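Local structure of flavin prenyltransferase UbiX (Aquifex aeolicus, 2EJB) at residues Q2-I8 with F29-I35; I15-L20 with M165-V170; A74-V80 with V113-V119; R83-V88 with L173-I179. The protein probably transfers a dimethylallyl group from dimethylallyl monophosphate to the flavin of FMN, making the prenylated cofactor used by UbiD-type decarboxylases. One frame throughout, in Å; residues are numbered along the deposited sequence.

Contact 1 (Q2-I8 with F29-I35)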
# COMPACT_ATOMS: atom_id res chain seq x y z
N GLN A 2 27.84 -11.23 1.34
CA GLN A 2 27.76 -9.86 0.83
C GLN A 2 27.25 -8.87 1.87
O GLN A 2 26.80 -9.24 2.96
CB GLN A 2 26.88 -9.80 -0.43
CG GLN A 2 26.18 -11.10 -0.81
CD GLN A 2 25.64 -11.09 -2.23
OE1 GLN A 2 25.02 -10.12 -2.66
NE2 GLN A 2 25.87 -12.18 -2.96
N LYS A 3 27.36 -7.59 1.53
CA LYS A 3 26.93 -6.52 2.41
C LYS A 3 25.55 -5.99 2.02
O LYS A 3 25.21 -5.93 0.84
CB LYS A 3 27.94 -5.37 2.37
CG LYS A 3 29.31 -5.74 2.90
CD LYS A 3 30.27 -4.58 2.73
CE LYS A 3 31.52 -4.77 3.58
NZ LYS A 3 32.30 -5.97 3.19
N ILE A 4 24.78 -5.61 3.02
CA ILE A 4 23.45 -5.06 2.80
C ILE A 4 23.32 -3.83 3.68
O ILE A 4 23.83 -3.79 4.80
CB ILE A 4 22.34 -6.07 3.21
CG1 ILE A 4 22.29 -7.23 2.21
CG2 ILE A 4 20.99 -5.37 3.26
CD1 ILE A 4 21.85 -6.83 0.82
N ALA A 5 22.67 -2.80 3.15
CA ALA A 5 22.46 -1.57 3.89
C ALA A 5 20.98 -1.49 4.23
O ALA A 5 20.13 -1.68 3.36
CB ALA A 5 22.87 -0.37 3.04
N LEU A 6 20.67 -1.24 5.50
CA LEU A 6 19.29 -1.15 5.95
C LEU A 6 19.07 0.11 6.78
O LEU A 6 19.76 0.34 7.78
CB LEU A 6 18.92 -2.38 6.79
CG LEU A 6 17.54 -2.41 7.46
CD1 LEU A 6 16.42 -2.25 6.42
CD2 LEU A 6 17.37 -3.73 8.19
N CYS A 7 18.13 0.92 6.33
CA CYS A 7 17.78 2.16 7.01
C CYS A 7 16.34 2.05 7.49
O CYS A 7 15.46 1.65 6.73
CB CYS A 7 17.90 3.35 6.06
SG CYS A 7 19.53 3.55 5.29
N ILE A 8 16.12 2.39 8.76
CA ILE A 8 14.78 2.34 9.33
C ILE A 8 14.36 3.75 9.72
O ILE A 8 14.97 4.36 10.60
CB ILE A 8 14.76 1.40 10.55
CG1 ILE A 8 15.36 0.05 10.15
CG2 ILE A 8 13.33 1.21 11.06
CD1 ILE A 8 15.36 -0.99 11.26
N PHE A 29 24.03 -12.23 6.27
CA PHE A 29 24.39 -11.02 5.55
C PHE A 29 25.05 -10.06 6.54
O PHE A 29 24.66 -10.01 7.70
CB PHE A 29 23.14 -10.33 4.98
CG PHE A 29 22.67 -10.89 3.67
CD1 PHE A 29 23.30 -10.55 2.48
CD2 PHE A 29 21.58 -11.76 3.63
CE1 PHE A 29 22.85 -11.05 1.26
CE2 PHE A 29 21.13 -12.27 2.42
CZ PHE A 29 21.76 -11.92 1.23
N SER A 30 26.07 -9.33 6.09
CA SER A 30 26.72 -8.35 6.96
C SER A 30 25.86 -7.11 6.82
O SER A 30 25.87 -6.46 5.78
CB SER A 30 28.14 -8.04 6.49
OG SER A 30 29.04 -9.05 6.92
N VAL A 31 25.10 -6.79 7.86
CA VAL A 31 24.22 -5.64 7.79
C VAL A 31 24.71 -4.35 8.41
O VAL A 31 25.12 -4.31 9.57
CB VAL A 31 22.84 -5.98 8.40
CG1 VAL A 31 21.90 -4.79 8.25
CG2 VAL A 31 22.27 -7.21 7.73
N ASP A 32 24.65 -3.29 7.61
CA ASP A 32 25.01 -1.96 8.06
C ASP A 32 23.66 -1.31 8.32
O ASP A 32 22.85 -1.13 7.40
CB ASP A 32 25.80 -1.22 6.97
CG ASP A 32 27.28 -1.57 6.99
OD1 ASP A 32 27.94 -1.27 8.00
OD2 ASP A 32 27.77 -2.14 6.00
N LEU A 33 23.40 -0.98 9.57
CA LEU A 33 22.12 -0.43 9.98
C LEU A 33 22.10 1.04 10.37
O LEU A 33 22.98 1.52 11.08
CB LEU A 33 21.58 -1.25 11.14
CG LEU A 33 20.29 -0.77 11.80
CD1 LEU A 33 19.13 -0.86 10.80
CD2 LEU A 33 20.01 -1.63 13.02
N VAL A 34 21.08 1.74 9.90
CA VAL A 34 20.92 3.15 10.24
C VAL A 34 19.52 3.26 10.82
O VAL A 34 18.54 2.89 10.16
CB VAL A 34 21.00 4.08 9.01
CG1 VAL A 34 20.99 5.53 9.47
CG2 VAL A 34 22.25 3.79 8.20
N ILE A 35 19.42 3.76 12.04
CA ILE A 35 18.12 3.91 12.70
C ILE A 35 17.87 5.37 13.05
O ILE A 35 18.66 5.98 13.77
CB ILE A 35 18.05 3.09 13.99
CG1 ILE A 35 18.50 1.66 13.72
CG2 ILE A 35 16.62 3.10 14.52
CD1 ILE A 35 18.58 0.79 14.96
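Six backbone hydrogen bonds join Gln2-Ile8 to Phe29-Ile35, and they alternate in the parallel manner: Gln2 O, Ile4 N and O, Leu6 N and O, and Ile8 N bond in turn to Ser30, Asp32 and Val34 of the second strand. Asp32 N donates to Ile4 O at 3.0 Å, almost straight at 176°, and Ile8 N to Val34 O at 2.8 Å. Weaker CA-H...O contacts lie between these bonds, such as Leu33 CA to Leu6 O at 3.3 Å.

The two strands run 15° from parallel, as the first and second strands of a beta-alpha-beta crossover whose connection is helix 14-26. This is the opening unit of the Rossmann-like flavoprotein fold, and strand 3-8 leads straight to Gly10, a predicted FMN-binding residue.

Apolar packing differs on the two faces. On the face carrying Ile4, Leu6 and Ile8, branched side chains meet the helix: Leu21 and Leu24 cover Ile4, Leu6 and Val31. Here CD1 of Leu33 touches CD1 of Ile8 at 3.8 Å and also lies against CG of Leu6. With CG1 set beside its backbone N (chi1 -71°), Ile4 brings that atom to 3.5 Å from CD1 of Phe29, whose ring edge faces Gln2 O. Cys7 and Val34 share the other face, SG of Cys7 4.0 Å from CG2 of Val34, and Ile107 of helix 106-117 packs on Cys7 and Val34.

Among polar side chains, buried Asp32 is satisfied outside the pair, by a salt bridge to Arg62 and hydrogen bonds to His64 and Tyr82.

Contact 2 (I15-L20 with M165-V170)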
# COMPACT_ATOMS: atom_id res chain seq x y z
N ILE A 15 8.06 -2.22 12.41
CA ILE A 15 8.18 -3.66 12.65
C ILE A 15 8.67 -4.39 11.40
O ILE A 15 9.43 -5.35 11.50
CB ILE A 15 6.82 -4.26 13.09
CG1 ILE A 15 7.01 -5.73 13.49
CG2 ILE A 15 5.79 -4.13 11.98
CD1 ILE A 15 7.83 -5.93 14.75
N TYR A 16 8.24 -3.93 10.22
CA TYR A 16 8.67 -4.54 8.96
C TYR A 16 10.19 -4.49 8.86
O TYR A 16 10.83 -5.45 8.42
CB TYR A 16 8.07 -3.78 7.77
CG TYR A 16 6.58 -3.99 7.58
CD1 TYR A 16 6.07 -5.24 7.23
CD2 TYR A 16 5.69 -2.93 7.73
CE1 TYR A 16 4.71 -5.43 7.03
CE2 TYR A 16 4.31 -3.11 7.54
CZ TYR A 16 3.84 -4.37 7.19
OH TYR A 16 2.49 -4.56 7.01
N GLY A 17 10.77 -3.37 9.28
CA GLY A 17 12.22 -3.21 9.23
C GLY A 17 12.96 -4.10 10.22
O GLY A 17 14.08 -4.53 9.96
N ILE A 18 12.33 -4.35 11.35
CA ILE A 18 12.91 -5.20 12.39
C ILE A 18 12.96 -6.63 11.87
O ILE A 18 14.00 -7.28 11.91
CB ILE A 18 12.05 -5.15 13.67
CG1 ILE A 18 12.10 -3.75 14.28
CG2 ILE A 18 12.51 -6.19 14.68
CD1 ILE A 18 13.50 -3.31 14.63
N LYS A 19 11.82 -7.09 11.36
CA LYS A 19 11.71 -8.44 10.81
C LYS A 19 12.68 -8.66 9.67
O LYS A 19 13.32 -9.72 9.57
CB LYS A 19 10.28 -8.69 10.33
CG LYS A 19 10.01 -10.12 9.87
CD LYS A 19 10.41 -11.12 10.94
CE LYS A 19 9.61 -10.91 12.22
NZ LYS A 19 10.05 -11.83 13.31
N LEU A 20 12.79 -7.67 8.79
CA LEU A 20 13.70 -7.77 7.65
C LEU A 20 15.13 -7.89 8.15
O LEU A 20 15.93 -8.67 7.62
CB LEU A 20 13.57 -6.53 6.75
CG LEU A 20 14.58 -6.41 5.61
CD1 LEU A 20 14.61 -7.70 4.81
CD2 LEU A 20 14.20 -5.23 4.71
N MET A 165 1.36 -11.58 7.86
CA MET A 165 1.34 -10.48 6.91
C MET A 165 2.69 -9.76 6.87
O MET A 165 3.12 -9.29 5.82
CB MET A 165 0.22 -9.49 7.26
CG MET A 165 -1.17 -10.06 7.00
SD MET A 165 -2.48 -8.84 7.17
CE MET A 165 -2.74 -8.90 8.93
N ILE A 166 3.35 -9.69 8.02
CA ILE A 166 4.66 -9.06 8.10
C ILE A 166 5.66 -9.87 7.27
O ILE A 166 6.47 -9.31 6.53
CB ILE A 166 5.17 -9.01 9.56
CG1 ILE A 166 4.21 -8.18 10.41
CG2 ILE A 166 6.56 -8.41 9.60
CD1 ILE A 166 4.57 -8.14 11.88
N ASN A 167 5.60 -11.19 7.40
CA ASN A 167 6.50 -12.06 6.66
C ASN A 167 6.25 -11.96 5.16
O ASN A 167 7.18 -12.06 4.36
CB ASN A 167 6.33 -13.51 7.13
CG ASN A 167 7.04 -13.78 8.44
OD1 ASN A 167 7.25 -12.88 9.25
ND2 ASN A 167 7.40 -15.04 8.67
N PHE A 168 4.99 -11.76 4.79
CA PHE A 168 4.64 -11.63 3.37
C PHE A 168 5.38 -10.43 2.79
O PHE A 168 6.07 -10.53 1.78
CB PHE A 168 3.14 -11.43 3.18
CG PHE A 168 2.76 -11.04 1.78
CD1 PHE A 168 2.67 -12.00 0.77
CD2 PHE A 168 2.57 -9.70 1.44
CE1 PHE A 168 2.41 -11.63 -0.55
CE2 PHE A 168 2.30 -9.33 0.12
CZ PHE A 168 2.22 -10.30 -0.88
N VAL A 169 5.22 -9.28 3.44
CA VAL A 169 5.86 -8.06 2.98
C VAL A 169 7.38 -8.20 3.00
O VAL A 169 8.06 -7.77 2.06
CB VAL A 169 5.44 -6.86 3.86
CG1 VAL A 169 6.11 -5.59 3.36
CG2 VAL A 169 3.92 -6.72 3.81
N VAL A 170 7.92 -8.80 4.05
CA VAL A 170 9.36 -9.01 4.16
C VAL A 170 9.85 -9.91 3.02
O VAL A 170 10.93 -9.71 2.47
CB VAL A 170 9.74 -9.65 5.51
CG1 VAL A 170 11.24 -9.91 5.57
CG2 VAL A 170 9.35 -8.72 6.65
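The helical segments Ile15-Leu20 and Met165-Val170 cross at -69° with their axes 9.5 Å apart, and the nearest pair of CA atoms is that of Leu20 and Val170, 5.7 Å from each other. Tyr16 reaches across: with CG beside the backbone N (chi1 -72°), its side chain passes at about a right angle to Val169, and CE1 meets Val169 CG2 at 3.6 Å. Met165 O lies near the ring plane, at its edge, while CD1 of Tyr16 lies 4.0 Å from Ile166 CG2.

Lys19 contributes its aliphatic part. Its CG sits 3.6 Å from Val170 CG2 and its CB 3.8 Å from Ile166 CG2, so the methylenes bridge two beta-branched residues one helical turn apart; bends at chi2 and chi3 carry NZ on to Gln22, its hydrogen-bonding partner. At the ends, Ile15 CG1 meets Ile166 CD1 at 3.8 Å, and Leu20 CD1 meets Val170 CG1.

The contact joins the first helix of the fold to its last one, beside the predicted FMN residue Arg126, and Phe155 of the second subunit packs on Ile15. Cohesion between the two helices thus rests on van der Waals fit and burial of apolar surface, the lysine lending its methylenes while its ammonium bonds to Gln22.

Contact 3 (A74-V80 with V113-V119)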
# COMPACT_ATOMS: atom_id res chain seq x y z
N ALA A 74 28.17 6.57 3.25
CA ALA A 74 28.01 7.85 2.57
C ALA A 74 29.02 8.03 1.45
O ALA A 74 29.10 9.09 0.83
CB ALA A 74 28.12 9.00 3.56
N SER A 75 29.80 6.98 1.19
CA SER A 75 30.81 7.04 0.13
C SER A 75 30.45 6.08 -1.00
O SER A 75 30.25 4.89 -0.76
CB SER A 75 32.19 6.68 0.68
OG SER A 75 32.58 7.59 1.70
N GLY A 76 30.36 6.62 -2.21
CA GLY A 76 30.03 5.79 -3.36
C GLY A 76 31.06 4.70 -3.54
O GLY A 76 30.72 3.55 -3.84
N SER A 77 32.32 5.05 -3.35
CA SER A 77 33.42 4.10 -3.48
C SER A 77 33.17 2.88 -2.59
O SER A 77 33.59 1.77 -2.92
CB SER A 77 34.74 4.76 -3.10
OG SER A 77 34.68 5.33 -1.80
N ARG A 78 32.49 3.09 -1.47
CA ARG A 78 32.18 2.00 -0.54
C ARG A 78 30.85 1.34 -0.87
O ARG A 78 30.74 0.12 -0.88
CB ARG A 78 32.12 2.53 0.90
CG ARG A 78 33.42 3.06 1.46
CD ARG A 78 34.45 1.95 1.62
NE ARG A 78 35.69 2.44 2.22
CZ ARG A 78 35.79 2.89 3.47
NH1 ARG A 78 34.73 2.92 4.27
NH2 ARG A 78 36.96 3.32 3.92
N LEU A 79 29.84 2.15 -1.15
CA LEU A 79 28.50 1.65 -1.44
C LEU A 79 28.36 0.75 -2.67
O LEU A 79 27.50 -0.13 -2.69
CB LEU A 79 27.52 2.81 -1.54
CG LEU A 79 26.16 2.70 -0.82
CD1 LEU A 79 25.03 2.79 -1.84
CD2 LEU A 79 26.06 1.42 -0.00
N VAL A 80 29.19 0.97 -3.68
CA VAL A 80 29.10 0.17 -4.90
C VAL A 80 29.32 -1.32 -4.68
O VAL A 80 29.02 -2.13 -5.55
CB VAL A 80 30.10 0.67 -5.98
CG1 VAL A 80 29.80 2.12 -6.34
CG2 VAL A 80 31.54 0.52 -5.48
N VAL A 113 23.42 8.32 -2.78
CA VAL A 113 24.60 7.58 -3.21
C VAL A 113 24.20 6.34 -4.00
O VAL A 113 24.78 6.05 -5.04
CB VAL A 113 25.47 7.14 -2.01
CG1 VAL A 113 26.67 6.33 -2.50
CG2 VAL A 113 25.96 8.37 -1.24
N ALA A 114 23.20 5.62 -3.49
CA ALA A 114 22.72 4.42 -4.18
C ALA A 114 22.25 4.79 -5.58
O ALA A 114 22.58 4.10 -6.55
CB ALA A 114 21.55 3.79 -3.40
N LEU A 115 21.50 5.88 -5.69
CA LEU A 115 20.98 6.35 -6.97
C LEU A 115 22.08 6.74 -7.95
O LEU A 115 22.05 6.31 -9.11
CB LEU A 115 20.03 7.53 -6.76
CG LEU A 115 18.71 7.18 -6.05
CD1 LEU A 115 17.89 8.44 -5.79
CD2 LEU A 115 17.93 6.20 -6.90
N LYS A 116 23.05 7.53 -7.51
CA LYS A 116 24.14 7.94 -8.40
C LYS A 116 25.12 6.82 -8.71
O LYS A 116 25.78 6.84 -9.75
CB LYS A 116 24.90 9.15 -7.82
CG LYS A 116 25.85 8.85 -6.66
CD LYS A 116 26.38 10.15 -6.07
CE LYS A 116 27.37 9.93 -4.92
NZ LYS A 116 28.72 9.55 -5.38
N GLU A 117 25.22 5.83 -7.82
CA GLU A 117 26.14 4.72 -8.05
C GLU A 117 25.39 3.53 -8.63
O GLU A 117 25.97 2.46 -8.88
CB GLU A 117 26.80 4.30 -6.73
CG GLU A 117 27.59 5.39 -6.02
CD GLU A 117 28.84 5.83 -6.76
OE1 GLU A 117 29.36 5.06 -7.60
OE2 GLU A 117 29.32 6.95 -6.50
N ARG A 118 24.09 3.71 -8.83
CA ARG A 118 23.22 2.67 -9.36
C ARG A 118 23.21 1.42 -8.49
O ARG A 118 23.20 0.30 -8.99
CB ARG A 118 23.61 2.29 -10.79
CG ARG A 118 23.68 3.46 -11.76
CD ARG A 118 22.39 4.26 -11.82
NE ARG A 118 22.57 5.47 -12.62
CZ ARG A 118 22.79 5.49 -13.93
NH1 ARG A 118 22.85 4.35 -14.60
NH2 ARG A 118 22.96 6.64 -14.56
N VAL A 119 23.24 1.62 -7.18
CA VAL A 119 23.17 0.50 -6.24
C VAL A 119 21.68 0.28 -5.99
O VAL A 119 20.93 1.23 -5.73
CB VAL A 119 23.86 0.84 -4.90
CG1 VAL A 119 23.52 -0.21 -3.85
CG2 VAL A 119 25.37 0.93 -5.10
O HOH W 1 30.91 9.59 -3.27
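Glu117 holds CG beside its backbone N (chi1 -58°) and bends again at chi2 (-67°), which folds its carboxylate back over Gly76 and Val80; Val113, with CG1 opposite its own backbone N (chi1 178°), pushes that methyl at the same glycine. CG1 of Val113 lies 3.5 Å from Gly76 CA, and OE2 of Glu117 lies 3.4 Å from it. A glycine suits this place because a side chain would run into the carboxylate.

OE2 takes a salt bridge from NZ of the neighbouring Lys116 at 2.9 Å, on the lone pair turned away from the other oxygen. The same NZ donates to a water that also accepts from Gly76 N, so that water ties the first turn of helix 76-79 to the end of helix 106-117. Were Glu117 an alanine, the ammonium of Lys116 would probably lose its carboxylate mate and a gap would open beside Gly76 and Val80.

Deeper in, Leu79 supplies the apolar core. Its CB meets Val113 CG1 at 3.7 Å, and its CD1 reaches Ala114 CA at 3.7 Å, where the small alanine admits it. Val119 CG2 closes the other end, 3.8 Å from Leu79 CD1. Val119 is turned inward after a Schellman motif with Arg118 at its positive-phi position.

Helix 76-79, just ahead of strand 82-90, is thereby packed on the helix that precedes strand 121-125, with Val85 beneath both Leu79 and Val119. The chemistry is therefore graded: hydrocarbon next to the sheet, and an ion pair with water on the outer side, where solvent probably helps to screen the charge.

Contact 4 (R83-V88 with L173-I179)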
# COMPACT_ATOMS: atom_id res chain seq x y z
N ARG A 83 25.01 -5.28 -2.03
CA ARG A 83 24.04 -5.94 -2.88
C ARG A 83 22.79 -5.07 -3.05
O ARG A 83 22.05 -5.21 -4.01
CB ARG A 83 23.65 -7.29 -2.28
CG ARG A 83 22.66 -8.07 -3.14
CD ARG A 83 22.42 -9.45 -2.57
NE ARG A 83 21.51 -10.22 -3.42
CZ ARG A 83 21.31 -11.52 -3.29
NH1 ARG A 83 21.94 -12.22 -2.36
NH2 ARG A 83 20.45 -12.13 -4.09
N GLY A 84 22.57 -4.17 -2.09
CA GLY A 84 21.42 -3.30 -2.17
C GLY A 84 21.19 -2.47 -0.92
O GLY A 84 21.81 -2.69 0.12
N VAL A 85 20.29 -1.50 -1.03
CA VAL A 85 19.98 -0.64 0.10
C VAL A 85 18.49 -0.66 0.37
O VAL A 85 17.68 -0.38 -0.52
CB VAL A 85 20.39 0.81 -0.16
CG1 VAL A 85 19.88 1.71 0.97
CG2 VAL A 85 21.90 0.91 -0.25
N TYR A 86 18.13 -0.99 1.61
CA TYR A 86 16.74 -1.02 2.04
C TYR A 86 16.44 0.17 2.93
O TYR A 86 17.27 0.56 3.76
CB TYR A 86 16.42 -2.28 2.84
CG TYR A 86 16.32 -3.56 2.04
CD1 TYR A 86 17.26 -4.58 2.20
CD2 TYR A 86 15.27 -3.76 1.14
CE1 TYR A 86 17.16 -5.77 1.48
CE2 TYR A 86 15.16 -4.94 0.42
CZ TYR A 86 16.11 -5.94 0.60
OH TYR A 86 16.00 -7.12 -0.10
N VAL A 87 15.26 0.75 2.75
CA VAL A 87 14.78 1.86 3.56
C VAL A 87 13.41 1.33 3.96
O VAL A 87 12.40 1.59 3.29
CB VAL A 87 14.66 3.17 2.76
CG1 VAL A 87 14.09 4.27 3.64
CG2 VAL A 87 16.03 3.59 2.23
N VAL A 88 13.40 0.57 5.05
CA VAL A 88 12.21 -0.09 5.56
C VAL A 88 11.98 0.13 7.05
O VAL A 88 12.75 -0.34 7.89
CB VAL A 88 12.30 -1.62 5.31
CG1 VAL A 88 11.05 -2.31 5.83
CG2 VAL A 88 12.52 -1.90 3.83
N LEU A 173 10.11 -7.92 -0.13
CA LEU A 173 11.30 -7.08 -0.12
C LEU A 173 12.55 -7.87 -0.49
O LEU A 173 13.41 -7.37 -1.20
CB LEU A 173 11.47 -6.45 1.26
CG LEU A 173 10.42 -5.37 1.54
CD1 LEU A 173 10.40 -5.03 3.02
CD2 LEU A 173 10.74 -4.13 0.69
N LEU A 174 12.64 -9.10 0.01
CA LEU A 174 13.79 -9.93 -0.30
C LEU A 174 13.76 -10.36 -1.76
O LEU A 174 14.80 -10.42 -2.41
CB LEU A 174 13.84 -11.14 0.64
CG LEU A 174 14.29 -10.78 2.06
CD1 LEU A 174 14.03 -11.94 3.00
CD2 LEU A 174 15.76 -10.38 2.07
N ASP A 175 12.57 -10.66 -2.29
CA ASP A 175 12.46 -11.06 -3.68
C ASP A 175 12.93 -9.95 -4.61
O ASP A 175 13.44 -10.22 -5.70
CB ASP A 175 11.01 -11.42 -4.04
CG ASP A 175 10.55 -12.70 -3.38
OD1 ASP A 175 11.41 -13.52 -2.98
OD2 ASP A 175 9.32 -12.90 -3.27
N VAL A 176 12.75 -8.70 -4.19
CA VAL A 176 13.17 -7.58 -5.01
C VAL A 176 14.66 -7.70 -5.33
O VAL A 176 15.09 -7.40 -6.44
CB VAL A 176 12.92 -6.23 -4.30
CG1 VAL A 176 13.53 -5.09 -5.12
CG2 VAL A 176 11.42 -6.01 -4.13
N LEU A 177 15.46 -8.14 -4.36
CA LEU A 177 16.88 -8.27 -4.60
C LEU A 177 17.33 -9.71 -4.87
O LEU A 177 18.52 -10.02 -4.82
CB LEU A 177 17.65 -7.66 -3.42
CG LEU A 177 18.03 -6.18 -3.56
CD1 LEU A 177 16.96 -5.38 -4.29
CD2 LEU A 177 18.28 -5.62 -2.18
N ARG A 178 16.36 -10.57 -5.17
CA ARG A 178 16.64 -11.97 -5.47
C ARG A 178 17.32 -12.75 -4.35
O ARG A 178 18.07 -13.69 -4.61
CB ARG A 178 17.50 -12.08 -6.74
CG ARG A 178 16.72 -12.04 -8.04
CD ARG A 178 15.81 -10.83 -8.12
NE ARG A 178 15.12 -10.74 -9.40
CZ ARG A 178 14.10 -9.92 -9.64
NH1 ARG A 178 13.67 -9.11 -8.68
NH2 ARG A 178 13.53 -9.89 -10.84
N ILE A 179 17.07 -12.36 -3.11
CA ILE A 179 17.67 -13.08 -1.99
C ILE A 179 16.76 -14.25 -1.63
O ILE A 179 15.60 -14.06 -1.28
CB ILE A 179 17.84 -12.16 -0.77
CG1 ILE A 179 18.81 -11.02 -1.10
CG2 ILE A 179 18.34 -12.96 0.43
CD1 ILE A 179 19.06 -10.07 0.05
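Leu173 O receives the hydroxyl of Tyr86 at 2.8 Å, the proton coming from the tyrosine and approaching from well above the carbonyl plane (51° out of it). The carbonyl oxygen lies near the plane of the ring, at its edge. Leu177 meets the same tyrosine from the opposite direction, with CD2 3.5 Å from CZ. Gly84 suits the neighbouring site, since a CB there would collide with that methyl. Farther along, CD1 of Leu173 and CG2 of Val88 touch tip to tip at 3.9 Å.

Arg83 runs fully extended, CG opposite the backbone N (chi1 -178°), and so carries its guanidinium out to the end of the last helix. NH2 donates to Leu177 O at 3.0 Å, with NE adding a weak bond to the same oxygen. CG1 of Ile179 sits over the centre of one guanidinium face, 3.4 Å above it. A Schellman motif with Arg178 at its positive-phi position ends the helix and turns Ile179 back toward the strand. With a leucine at the position of Arg83, Leu177 O is likely to lose both donors and Ile179 the flat group beneath it.

Segment 83-88 lies on strand 82-90, one of the two middle strands of the Rossmann-like sheet, and helix 162-176 covers it together with Leu20 of helix 14-26. Tyr86 and Arg83 thus both donate to carbonyls at or just past the helix C-terminus, where the negative end of the helix dipole probably favours a cationic guanidinium.

Contacts 1, 2 and 4 are largely buried, whereas contact 3 lies nearer the surface, its centre about 15 Å from the centre of the chain. Contacts 1 and 4 share the sheet: strands 3-8 and 82-90 are neighbours, and Ala5 and Cys7 probably hydrogen-bond to Tyr86. Contacts 2 and 4 share helix 162-176 and meet where Leu20 packs on Tyr86 and Val88. Contact 3 reaches the sheet's other face, through Val85. The chemistry follows position: backbone bonding between strands in contact 1, apolar helix packing in contact 2, side chains donating to a helix end in contact 4, and an ion pair with water outside a hydrocarbon core in contact 3.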